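Local coordinates for putative NADH dehydrogenase/NAD(P)H nitroreductase (Parabacteroides distasonis, PDB 3M5K), which binds flavin mononucleotide and, as a member of the nitroreductase family, probably acts as a flavin-dependent oxidoreductase, at residues 77-81 and 145-150. Residues are numbered along the deposited sequence; the frame is centred on the assembly and turned at random.
Sequences TRQAI and NVIPVG
Ile81 and Ile147 pair as neighbours on two antiparallel strands through a hydrogen bond in each direction. Ile81 N reaches Ile147 O at 2.9 Å, and Ile147 N returns to Ile81 O at 2.8 Å in a more bent bond (147° at the hydrogen). Next along, the strands draw close at the non-hydrogen-bonded pair Ala80 and Pro148, CA to CA 4.0 Å; proline, without an N-H, sits where none is needed across this gap. Ala80 CA also lies 3.3 Å from Ile147 O in a CA-H...O contact, and its methyl meets Val146 CG1. This end is tightly packed; toward Gly150 the backbones spread, the bond from Val149 N to Gln79 O lengthens to 3.2 Å, and side chains add to it. The Gln79 carboxamide turns back across the gap, its chain bent at chi2 (-81°), and NE2 gives a nearly straight bond of 3.0 Å to Val149 O, which lies in the amide plane although NE2 stands above the carbonyl plane. Thr77 OG1 lies 2.7 Å from the same Val149 O, but Gln79 O is also within reach of its one proton, and which it serves is not settled. OE1 of Gln79 accepts from Val26 N, so both ends of the amide are engaged; a leucine here would probably leave Val26 N without its acceptor and Val149 O dependent on Thr77 alone across this contact, and let this looser end part further. Between Thr77 and Gln79, the exposed Arg78 leads away from the partner strand to a salt bridge with Asp23. The pair forms the middle of the antiparallel sheet of the nitroreductase fold: strand 50-55 flanks 79-86, and 115-120 flanks 141-150. Ile81, Ile147 and Val149 face helices 28-39 and 94-111, whereas Ala80 and Val146 meet Leu74 and Pro148 meets Tyr21 on the other face.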
loop_
_atom_site.group_PDB
_atom_site.type_symbol
_atom_site.label_atom_id
_atom_site.label_comp_id
_atom_site.label_asym_id
_atom_site.label_seq_id
_atom_site.Cartn_x
_atom_site.Cartn_y
_atom_site.Cartn_z
ATOM N N THR A 77 -6.511 -19.178 -13.289
ATOM C CA THR A 77 -5.208 -18.617 -13.597
ATOM C C THR A 77 -4.137 -19.665 -13.442
ATOM O O THR A 77 -4.345 -20.653 -12.756
ATOM C CB THR A 77 -4.881 -17.401 -12.667
ATOM O OG1 THR A 77 -3.590 -16.878 -13.014
ATOM C CG2 THR A 77 -4.939 -17.792 -11.169
ATOM N N ARG A 78 -2.988 -19.436 -14.078
ATOM C CA ARG A 78 -1.861 -20.339 -13.961
ATOM C C ARG A 78 -0.891 -19.873 -12.889
ATOM O O ARG A 78 0.044 -20.590 -12.552
ATOM C CB ARG A 78 -1.136 -20.467 -15.306
ATOM C CG ARG A 78 -1.978 -21.114 -16.406
ATOM C CD ARG A 78 -1.197 -21.255 -17.685
ATOM N NE ARG A 78 -1.980 -21.957 -18.710
ATOM C CZ ARG A 78 -2.180 -23.279 -18.749
ATOM N NH1 ARG A 78 -1.637 -24.098 -17.846
ATOM N NH2 ARG A 78 -2.918 -23.802 -19.725
ATOM N N GLN A 79 -1.091 -18.664 -12.362
ATOM C CA GLN A 79 -0.163 -18.133 -11.372
ATOM C C GLN A 79 -0.815 -17.114 -10.430
ATOM O O GLN A 79 -1.684 -16.314 -10.821
ATOM C CB GLN A 79 1.091 -17.510 -12.031
ATOM C CG GLN A 79 0.793 -16.347 -12.993
ATOM C CD GLN A 79 0.368 -16.818 -14.365
ATOM O OE1 GLN A 79 1.108 -17.566 -15.001
ATOM N NE2 GLN A 79 -0.804 -16.388 -14.836
ATOM N N ALA A 80 -0.368 -17.173 -9.184
ATOM C CA ALA A 80 -0.764 -16.218 -8.155
ATOM C C ALA A 80 0.433 -15.957 -7.261
ATOM O O ALA A 80 1.299 -16.818 -7.081
ATOM C CB ALA A 80 -1.934 -16.762 -7.334
ATOM N N ILE A 81 0.441 -14.775 -6.659
ATOM C CA ILE A 81 1.441 -14.417 -5.682
ATOM C C ILE A 81 0.777 -14.165 -4.322
ATOM O O ILE A 81 -0.184 -13.395 -4.212
ATOM C CB ILE A 81 2.232 -13.160 -6.107
ATOM C CG1 ILE A 81 2.940 -13.427 -7.452
ATOM C CG2 ILE A 81 3.240 -12.773 -5.015
ATOM C CD1 ILE A 81 3.533 -12.172 -8.133
ATOM N N ASN A 145 -2.644 -11.863 1.744
ATOM C CA ASN A 145 -3.527 -11.922 0.563
ATOM C C ASN A 145 -3.108 -13.011 -0.408
ATOM O O ASN A 145 -2.032 -13.566 -0.287
ATOM C CB ASN A 145 -3.599 -10.542 -0.132
ATOM C CG ASN A 145 -2.231 -9.970 -0.483
ATOM O OD1 ASN A 145 -1.291 -10.707 -0.799
ATOM N ND2 ASN A 145 -2.101 -8.642 -0.398
ATOM N N VAL A 146 -3.986 -13.317 -1.365
ATOM C CA VAL A 146 -3.605 -14.025 -2.569
ATOM C C VAL A 146 -3.874 -13.108 -3.739
ATOM O O VAL A 146 -4.975 -12.546 -3.874
ATOM C CB VAL A 146 -4.377 -15.398 -2.756
ATOM C CG1 VAL A 146 -3.835 -16.131 -4.026
ATOM C CG2 VAL A 146 -4.302 -16.260 -1.467
ATOM N N ILE A 147 -2.888 -12.960 -4.601
ATOM C CA ILE A 147 -3.007 -12.059 -5.760
ATOM C C ILE A 147 -2.866 -12.891 -7.047
ATOM O O ILE A 147 -1.766 -13.154 -7.503
ATOM C CB ILE A 147 -1.942 -10.893 -5.748
ATOM C CG1 ILE A 147 -2.004 -10.119 -4.398
ATOM C CG2 ILE A 147 -2.135 -9.966 -6.953
ATOM C CD1 ILE A 147 -0.996 -8.988 -4.251
ATOM N N PRO A 148 -4.010 -13.306 -7.612
ATOM C CA PRO A 148 -3.931 -13.919 -8.933
ATOM C C PRO A 148 -3.457 -12.874 -9.935
ATOM O O PRO A 148 -3.778 -11.682 -9.810
ATOM C CB PRO A 148 -5.359 -14.362 -9.233
ATOM C CG PRO A 148 -6.151 -14.146 -7.981
ATOM C CD PRO A 148 -5.382 -13.210 -7.100
ATOM N N VAL A 149 -2.680 -13.319 -10.900
ATOM C CA VAL A 149 -2.240 -12.456 -11.977
ATOM C C VAL A 149 -2.469 -13.185 -13.298
ATOM O O VAL A 149 -2.585 -14.417 -13.348
ATOM C CB VAL A 149 -0.755 -12.022 -11.855
ATOM C CG1 VAL A 149 -0.549 -11.066 -10.684
ATOM C CG2 VAL A 149 0.155 -13.232 -11.714
ATOM N N GLY A 150 -2.593 -12.391 -14.347
ATOM C CA GLY A 150 -2.714 -12.896 -15.717
ATOM C C GLY A 150 -2.914 -11.772 -16.722
ATOM O O GLY A 150 -3.086 -10.613 -16.351
#